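Local structure of aminopentol aminotransferase (Sphingopyxis macrogoltabida, 6HBS) at residues 28-40 / 362-375. The protein transfers the amino group of aminopentol, hydrolysed fumonisin B1, to pyruvate with pyridoxal 5'-phosphate as cofactor, giving the 2-keto product and L-alanine. Residues are numbered along the deposited sequence; the frame is centred on the assembly and turned at random.
Sequences TRLLPPEFPQFFR and AAACLKGGVYVHPY
Phe35 packs against Leu366 and Tyr371, where the proline-rich loop ahead of strand 39-43 settles on a helix-turn-strand unit of this class-III aminotransferase: helix 356-367, closed at Gly369 by a Schellman motif, leads into strand 370-371, and both strands belong to the same small mixed sheet. With CG beside its own backbone N (chi1 -83°), Phe35 lays its ring against the helix. Leu366 CD1 sits over the middle of one face, 3.6 Å from the ring centroid, as a CH-pi contact, and Ala362 CB meets the ring edge. On the same helix Ala363 CB takes up Pro32 CB. The Phe35 ring also turns its edge to the face of Tyr371 in a T-shaped pair, planes at 80° and centroids 5.1 Å apart. An alanine here would remove the ring and is likely to leave a gap between Leu366 and Tyr371, with the tyrosine face stripped of its aromatic partner.

A second apolar cluster forms around Leu31, whose CD2 rests over one face of the His373 imidazole and lies 3.6 Å from Pro374 CD. The bond from Tyr375 N to His373 ND1, almost straight (168°) and in the ring plane, helps hold the imidazole in its orientation. Flanking this cluster, Leu30 CB lies against Tyr375, whose ring also stacks with Phe202.

Polar links between the two segments run through water. One water joins Leu30 N, for which it is the acceptor, to Tyr375 OH, while Leu30 O is hydrogen-bonded to Tyr359 OH of helix 356-367. Another water, at the edge of the Phe39 ring, donates to Pro36 O at 2.6 Å and is also hydrogen-bonded to Tyr371 OH, 2.6 Å away.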
ATOM      1  N   THR A  28       4.460 -20.383   1.737  1.00 24.58           N
ATOM      2  CA  THR A  28       5.129 -21.608   1.307  1.00 26.46           C
ATOM      3  C   THR A  28       4.128 -22.751   1.047  1.00 28.75           C
ATOM      4  O   THR A  28       4.543 -23.879   0.895  1.00 28.48           O
ATOM      5  CB  THR A  28       6.176 -22.028   2.350  1.00 28.83           C
ATOM      6  OG1 THR A  28       5.497 -22.287   3.567  1.00 28.25           O
ATOM      7  CG2 THR A  28       7.215 -20.958   2.585  1.00 29.67           C
ATOM      8  N   ARG A  29       2.820 -22.449   0.972  1.00 27.35           N
ATOM      9  CA  ARG A  29       1.768 -23.447   0.816  1.00 32.18           C
ATOM     10  C   ARG A  29       2.029 -24.384  -0.386  1.00 29.93           C
ATOM     11  O   ARG A  29       1.693 -25.561  -0.315  1.00 31.76           O
ATOM     12  CB  ARG A  29       0.426 -22.730   0.634  1.00 37.52           C
ATOM     13  CG  ARG A  29      -0.753 -23.661   0.409  1.00 42.04           C
ATOM     14  CD  ARG A  29      -2.077 -23.020   0.775  1.00 50.34           C
ATOM     15  NE  ARG A  29      -2.954 -24.028   1.359  1.00 59.72           N
ATOM     16  CZ  ARG A  29      -3.745 -24.851   0.670  1.00 60.90           C
ATOM     17  NH1 ARG A  29      -4.285 -25.894   1.280  1.00 60.24           N
ATOM     18  NH2 ARG A  29      -4.003 -24.626  -0.610  1.00 59.25           N
ATOM     19  N   LEU A  30       2.559 -23.852  -1.494  1.00 28.59           N
ATOM     20  CA  LEU A  30       2.753 -24.609  -2.742  1.00 31.65           C
ATOM     21  C   LEU A  30       4.214 -25.042  -2.934  1.00 32.33           C
ATOM     22  O   LEU A  30       4.536 -25.498  -4.026  1.00 28.67           O
ATOM     23  CB  LEU A  30       2.320 -23.741  -3.930  1.00 35.82           C
ATOM     24  CG  LEU A  30       0.843 -23.349  -3.966  1.00 41.79           C
ATOM     25  CD1 LEU A  30       0.555 -22.463  -5.178  1.00 44.04           C
ATOM     26  CD2 LEU A  30      -0.043 -24.585  -3.976  1.00 42.31           C
ATOM     27  N   LEU A  31       5.065 -24.904  -1.898  1.00 30.20           N
ATOM     28  CA  LEU A  31       6.491 -25.294  -1.971  1.00 29.04           C
ATOM     29  C   LEU A  31       6.718 -26.593  -1.222  1.00 27.16           C
ATOM     30  O   LEU A  31       5.904 -26.980  -0.398  1.00 26.77           O
ATOM     31  CB  LEU A  31       7.366 -24.187  -1.382  1.00 25.43           C
ATOM     32  CG  LEU A  31       7.512 -22.947  -2.257  1.00 25.29           C
ATOM     33  CD1 LEU A  31       8.179 -21.816  -1.492  1.00 25.75           C
ATOM     34  CD2 LEU A  31       8.283 -23.267  -3.533  1.00 25.12           C
ATOM     35  N   PRO A  32       7.838 -27.309  -1.464  1.00 27.87           N
ATOM     36  CA  PRO A  32       8.189 -28.450  -0.614  1.00 30.64           C
ATOM     37  C   PRO A  32       8.197 -28.055   0.863  1.00 31.54           C
ATOM     38  O   PRO A  32       8.450 -26.899   1.221  1.00 33.14           O
ATOM     39  CB  PRO A  32       9.560 -28.912  -1.139  1.00 27.10           C
ATOM     40  CG  PRO A  32       9.547 -28.452  -2.599  1.00 28.59           C
ATOM     41  CD  PRO A  32       8.756 -27.143  -2.598  1.00 28.04           C
ATOM     42  N   PRO A  33       7.912 -29.007   1.778  1.00 35.26           N
ATOM     43  CA  PRO A  33       7.751 -28.684   3.197  1.00 37.36           C
ATOM     44  C   PRO A  33       9.040 -28.206   3.874  1.00 34.31           C
ATOM     45  O   PRO A  33       8.980 -27.577   4.918  1.00 34.07           O
ATOM     46  CB  PRO A  33       7.237 -30.011   3.796  1.00 39.56           C
ATOM     47  CG  PRO A  33       7.783 -31.071   2.865  1.00 36.02           C
ATOM     48  CD  PRO A  33       7.681 -30.432   1.497  1.00 38.17           C
ATOM     49  N   GLU A  34      10.189 -28.468   3.240  1.00 33.18           N
ATOM     50  CA  GLU A  34      11.494 -28.058   3.744  1.00 33.17           C
ATOM     51  C   GLU A  34      11.669 -26.535   3.701  1.00 29.12           C
ATOM     52  O   GLU A  34      12.542 -26.004   4.374  1.00 26.48           O
ATOM     53  CB  GLU A  34      12.606 -28.706   2.917  1.00 37.69           C
ATOM     54  CG  GLU A  34      12.659 -30.221   3.071  1.00 41.93           C
ATOM     55  CD  GLU A  34      11.961 -31.039   2.004  1.00 42.24           C
ATOM     56  OE1 GLU A  34      11.013 -30.534   1.369  1.00 41.67           O
ATOM     57  OE2 GLU A  34      12.371 -32.192   1.820  1.00 48.11           O
ATOM     58  N   PHE A  35      10.910 -25.846   2.846  1.00 26.51           N
ATOM     59  CA  PHE A  35      11.047 -24.396   2.692  1.00 23.79           C
ATOM     60  C   PHE A  35      10.602 -23.723   3.988  1.00 24.74           C
ATOM     61  O   PHE A  35       9.495 -23.966   4.463  1.00 24.79           O
ATOM     62  CB  PHE A  35      10.287 -23.883   1.468  1.00 23.02           C
ATOM     63  CG  PHE A  35      11.066 -24.024   0.185  1.00 22.29           C
ATOM     64  CD1 PHE A  35      11.095 -25.230  -0.501  1.00 24.11           C
ATOM     65  CD2 PHE A  35      11.822 -22.972  -0.299  1.00 23.70           C
ATOM     66  CE1 PHE A  35      11.843 -25.365  -1.667  1.00 24.72           C
ATOM     67  CE2 PHE A  35      12.586 -23.104  -1.451  1.00 24.82           C
ATOM     68  CZ  PHE A  35      12.592 -24.308  -2.135  1.00 25.71           C
ATOM     69  N   PRO A  36      11.469 -22.902   4.619  1.00 22.14           N
ATOM     70  CA  PRO A  36      11.066 -22.097   5.776  1.00 23.31           C
ATOM     71  C   PRO A  36      10.087 -20.965   5.398  1.00 22.02           C
ATOM     72  O   PRO A  36      10.239 -20.324   4.353  1.00 22.26           O
ATOM     73  CB  PRO A  36      12.392 -21.509   6.269  1.00 23.25           C
ATOM     74  CG  PRO A  36      13.242 -21.420   5.028  1.00 24.69           C
ATOM     75  CD  PRO A  36      12.855 -22.638   4.214  1.00 24.48           C
ATOM     76  N   GLN A  37       9.090 -20.757   6.260  1.00 22.69           N
ATOM     77  CA  GLN A  37       8.094 -19.671   6.115  1.00 21.84           C
ATOM     78  C   GLN A  37       8.593 -18.364   6.754  1.00 21.59           C
ATOM     79  O   GLN A  37       8.454 -17.295   6.149  1.00 21.39           O
ATOM     80  CB  GLN A  37       6.760 -20.078   6.736  1.00 22.21           C
ATOM     81  CG  GLN A  37       5.689 -18.997   6.557  1.00 22.56           C
ATOM     82  CD  GLN A  37       5.330 -18.714   5.122  1.00 21.73           C
ATOM     83  OE1 GLN A  37       4.363 -19.284   4.599  1.00 24.55           O
ATOM     84  NE2 GLN A  37       6.076 -17.827   4.473  1.00 22.59           N
ATOM     85  N   PHE A  38       9.189 -18.451   7.955  1.00 19.22           N
ATOM     86  CA  PHE A  38       9.534 -17.324   8.789  1.00 19.15           C
ATOM     87  C   PHE A  38      11.050 -17.150   8.908  1.00 18.62           C
ATOM     88  O   PHE A  38      11.743 -18.113   9.154  1.00 20.80           O
ATOM     89  CB  PHE A  38       8.902 -17.518  10.167  1.00 19.99           C
ATOM     90  CG  PHE A  38       7.404 -17.451  10.122  1.00 19.54           C
ATOM     91  CD1 PHE A  38       6.780 -16.234   9.896  1.00 19.82           C
ATOM     92  CD2 PHE A  38       6.641 -18.598  10.212  1.00 19.86           C
ATOM     93  CE1 PHE A  38       5.404 -16.156   9.829  1.00 19.99           C
ATOM     94  CE2 PHE A  38       5.262 -18.528  10.129  1.00 21.06           C
ATOM     95  CZ  PHE A  38       4.647 -17.301   9.949  1.00 21.87           C
ATOM     96  N   PHE A  39      11.521 -15.907   8.811  1.00 17.84           N
ATOM     97  CA  PHE A  39      12.944 -15.556   8.821  1.00 19.79           C
ATOM     98  C   PHE A  39      13.303 -14.669  10.020  1.00 20.31           C
ATOM     99  O   PHE A  39      12.416 -14.138  10.709  1.00 20.83           O
ATOM    100  CB  PHE A  39      13.322 -14.894   7.503  1.00 18.62           C
ATOM    101  CG  PHE A  39      13.135 -15.826   6.345  1.00 19.42           C
ATOM    102  CD1 PHE A  39      11.877 -16.025   5.787  1.00 20.29           C
ATOM    103  CD2 PHE A  39      14.208 -16.560   5.851  1.00 20.41           C
ATOM    104  CE1 PHE A  39      11.714 -16.924   4.742  1.00 21.94           C
ATOM    105  CE2 PHE A  39      14.037 -17.463   4.813  1.00 19.25           C
ATOM    106  CZ  PHE A  39      12.796 -17.631   4.251  1.00 20.46           C
ATOM    107  N   ARG A  40      14.606 -14.561  10.308  1.00 20.82           N
ATOM    108  CA  ARG A  40      15.071 -13.776  11.458  1.00 21.71           C
ATOM    109  C   ARG A  40      15.839 -12.537  10.998  1.00 20.06           C
ATOM    110  O   ARG A  40      15.738 -11.455  11.607  1.00 19.06           O
ATOM    111  CB  ARG A  40      15.870 -14.637  12.443  1.00 25.54           C
ATOM    112  CG  ARG A  40      15.918 -14.019  13.838  1.00 29.75           C
ATOM    113  CD  ARG A  40      16.764 -14.776  14.846  1.00 30.99           C
ATOM    114  NE  ARG A  40      18.178 -14.512  14.609  1.00 32.79           N
ATOM    115  CZ  ARG A  40      18.845 -13.450  15.054  1.00 32.49           C
ATOM    116  NH1 ARG A  40      18.219 -12.532  15.779  1.00 30.98           N
ATOM    117  NH2 ARG A  40      20.131 -13.317  14.783  1.00 29.45           N
ATOM    118  N   ALA A 362      15.016 -28.038  -5.971  1.00 21.34           N
ATOM    119  CA  ALA A 362      14.979 -26.798  -5.210  1.00 23.29           C
ATOM    120  C   ALA A 362      15.120 -27.124  -3.721  1.00 22.43           C
ATOM    121  O   ALA A 362      15.852 -26.459  -3.014  1.00 22.73           O
ATOM    122  CB  ALA A 362      13.699 -26.013  -5.519  1.00 22.67           C
ATOM    123  N   ALA A 363      14.440 -28.181  -3.256  1.00 24.08           N
ATOM    124  CA  ALA A 363      14.475 -28.505  -1.832  1.00 26.77           C
ATOM    125  C   ALA A 363      15.886 -28.956  -1.442  1.00 27.17           C
ATOM    126  O   ALA A 363      16.350 -28.642  -0.355  1.00 24.47           O
ATOM    127  CB  ALA A 363      13.463 -29.567  -1.475  1.00 26.40           C
ATOM    128  N   ALA A 364      16.534 -29.723  -2.331  1.00 27.43           N
ATOM    129  CA  ALA A 364      17.887 -30.248  -2.084  1.00 28.45           C
ATOM    130  C   ALA A 364      18.875 -29.078  -2.025  1.00 26.77           C
ATOM    131  O   ALA A 364      19.815 -29.101  -1.268  1.00 26.89           O
ATOM    132  CB  ALA A 364      18.263 -31.253  -3.151  1.00 28.83           C
ATOM    133  N   CYS A 365      18.618 -28.018  -2.798  1.00 24.75           N
ATOM    134  CA  CYS A 365      19.469 -26.822  -2.736  1.00 25.74           C
ATOM    135  C   CYS A 365      19.402 -26.134  -1.356  1.00 25.25           C
ATOM    136  O   CYS A 365      20.400 -25.539  -0.932  1.00 24.02           O
ATOM    137  CB  CYS A 365      19.110 -25.806  -3.803  1.00 25.67           C
ATOM    138  SG  CYS A 365      19.555 -26.267  -5.493  1.00 24.92           S
ATOM    139  N   LEU A 366      18.251 -26.193  -0.663  1.00 27.42           N
ATOM    140  CA  LEU A 366      18.124 -25.602   0.707  1.00 28.98           C
ATOM    141  C   LEU A 366      19.183 -26.186   1.644  1.00 28.61           C
ATOM    142  O   LEU A 366      19.776 -25.452   2.419  1.00 25.02           O
ATOM    143  CB  LEU A 366      16.747 -25.863   1.323  1.00 28.91           C
ATOM    144  CG  LEU A 366      15.567 -25.092   0.741  1.00 29.88           C
ATOM    145  CD1 LEU A 366      14.247 -25.571   1.369  1.00 29.34           C
ATOM    146  CD2 LEU A 366      15.723 -23.592   0.922  1.00 27.70           C
ATOM    147  N   LYS A 367      19.413 -27.500   1.563  1.00 32.81           N
ATOM    148  CA  LYS A 367      20.386 -28.172   2.444  1.00 35.57           C
ATOM    149  C   LYS A 367      21.789 -27.605   2.252  1.00 31.90           C
ATOM    150  O   LYS A 367      22.573 -27.604   3.189  1.00 34.87           O
ATOM    151  CB  LYS A 367      20.491 -29.670   2.149  1.00 43.01           C
ATOM    152  CG  LYS A 367      19.269 -30.497   2.516  1.00 50.15           C
ATOM    153  CD  LYS A 367      19.646 -31.824   3.170  1.00 57.96           C
ATOM    154  CE  LYS A 367      18.994 -33.023   2.520  1.00 64.21           C
ATOM    155  NZ  LYS A 367      17.533 -32.820   2.365  1.00 68.69           N
ATOM    156  N   GLY A 368      22.102 -27.158   1.033  1.00 26.65           N
ATOM    157  CA  GLY A 368      23.379 -26.563   0.738  1.00 26.77           C
ATOM    158  C   GLY A 368      23.389 -25.078   0.974  1.00 26.67           C
ATOM    159  O   GLY A 368      24.307 -24.415   0.557  1.00 25.96           O
ATOM    160  N   GLY A 369      22.335 -24.539   1.606  1.00 24.97           N
ATOM    161  CA  GLY A 369      22.330 -23.118   1.923  1.00 24.52           C
ATOM    162  C   GLY A 369      22.066 -22.225   0.722  1.00 21.14           C
ATOM    163  O   GLY A 369      22.619 -21.152   0.641  1.00 21.51           O
ATOM    164  N   VAL A 370      21.195 -22.658  -0.192  1.00 20.04           N
ATOM    165  CA  VAL A 370      20.810 -21.873  -1.345  1.00 20.95           C
ATOM    166  C   VAL A 370      19.284 -21.878  -1.406  1.00 19.34           C
ATOM    167  O   VAL A 370      18.684 -22.923  -1.222  1.00 20.53           O
ATOM    168  CB  VAL A 370      21.411 -22.458  -2.633  1.00 21.66           C
ATOM    169  CG1 VAL A 370      20.795 -21.893  -3.898  1.00 22.42           C
ATOM    170  CG2 VAL A 370      22.921 -22.302  -2.636  1.00 21.67           C
ATOM    171  N   TYR A 371      18.695 -20.694  -1.603  1.00 19.68           N
ATOM    172  CA  TYR A 371      17.264 -20.565  -1.789  1.00 18.76           C
ATOM    173  C   TYR A 371      17.007 -20.260  -3.263  1.00 18.11           C
ATOM    174  O   TYR A 371      17.219 -19.147  -3.714  1.00 19.17           O
ATOM    175  CB  TYR A 371      16.683 -19.465  -0.892  1.00 20.06           C
ATOM    176  CG  TYR A 371      15.181 -19.489  -0.711  1.00 19.31           C
ATOM    177  CD1 TYR A 371      14.315 -19.244  -1.772  1.00 20.33           C
ATOM    178  CD2 TYR A 371      14.619 -19.736   0.535  1.00 20.25           C
ATOM    179  CE1 TYR A 371      12.931 -19.253  -1.597  1.00 20.29           C
ATOM    180  CE2 TYR A 371      13.239 -19.741   0.729  1.00 20.47           C
ATOM    181  CZ  TYR A 371      12.395 -19.491  -0.342  1.00 19.26           C
ATOM    182  OH  TYR A 371      11.056 -19.500  -0.144  1.00 19.84           O
ATOM    183  N   VAL A 372      16.479 -21.254  -3.970  1.00 19.30           N
ATOM    184  CA  VAL A 372      16.015 -21.119  -5.337  1.00 19.52           C
ATOM    185  C   VAL A 372      14.560 -21.607  -5.399  1.00 19.98           C
ATOM    186  O   VAL A 372      14.080 -22.318  -4.511  1.00 21.30           O
ATOM    187  CB  VAL A 372      16.890 -21.921  -6.315  1.00 21.14           C
ATOM    188  CG1 VAL A 372      18.254 -21.300  -6.493  1.00 23.08           C
ATOM    189  CG2 VAL A 372      16.985 -23.389  -5.919  1.00 21.42           C
ATOM    190  N   HIS A 373      13.859 -21.225  -6.465  1.00 20.35           N
ATOM    191  CA  HIS A 373      12.420 -21.355  -6.516  1.00 20.97           C
ATOM    192  C   HIS A 373      12.018 -22.222  -7.692  1.00 20.70           C
ATOM    193  O   HIS A 373      12.443 -21.956  -8.808  1.00 21.04           O
ATOM    194  CB  HIS A 373      11.756 -19.979  -6.579  1.00 21.87           C
ATOM    195  CG  HIS A 373      10.324 -19.979  -6.139  1.00 23.70           C
ATOM    196  ND1 HIS A 373       9.335 -20.710  -6.773  1.00 22.51           N
ATOM    197  CD2 HIS A 373       9.701 -19.272  -5.171  1.00 25.44           C
ATOM    198  CE1 HIS A 373       8.187 -20.514  -6.159  1.00 22.51           C
ATOM    199  NE2 HIS A 373       8.382 -19.636  -5.164  1.00 23.35           N
ATOM    200  N   PRO A 374      11.200 -23.278  -7.476  1.00 21.70           N
ATOM    201  CA  PRO A 374      10.813 -24.175  -8.561  1.00 23.00           C
ATOM    202  C   PRO A 374       9.667 -23.718  -9.474  1.00 24.46           C
ATOM    203  O   PRO A 374       9.473 -24.387 -10.501  1.00 22.56           O
ATOM    204  CB  PRO A 374      10.368 -25.428  -7.792  1.00 22.48           C
ATOM    205  CG  PRO A 374       9.780 -24.890  -6.542  1.00 21.24           C
ATOM    206  CD  PRO A 374      10.697 -23.749  -6.175  1.00 21.66           C
ATOM    207  N   TYR A 375       8.942 -22.614  -9.148  1.00 23.22           N
ATOM    208  CA  TYR A 375       7.836 -22.182 -10.061  1.00 23.39           C
ATOM    209  C   TYR A 375       7.805 -20.665 -10.350  1.00 22.77           C
ATOM    210  O   TYR A 375       7.125 -20.247 -11.288  1.00 23.81           O
ATOM    211  CB  TYR A 375       6.493 -22.772  -9.598  1.00 24.10           C
ATOM    212  CG  TYR A 375       5.899 -22.220  -8.333  1.00 25.19           C
ATOM    213  CD1 TYR A 375       5.372 -20.930  -8.287  1.00 28.29           C
ATOM    214  CD2 TYR A 375       5.827 -22.989  -7.185  1.00 26.64           C
ATOM    215  CE1 TYR A 375       4.800 -20.411  -7.130  1.00 28.22           C
ATOM    216  CE2 TYR A 375       5.273 -22.480  -6.014  1.00 29.81           C
ATOM    217  CZ  TYR A 375       4.743 -21.196  -5.991  1.00 29.49           C
ATOM    218  OH  TYR A 375       4.215 -20.690  -4.843  1.00 29.66           O
TER
HETATM  219  O   HOH W   1       3.755 -21.411  -1.992  1.00 28.29           O
HETATM  220  O   HOH W   2      10.144 -18.833   2.165  1.00 20.85           O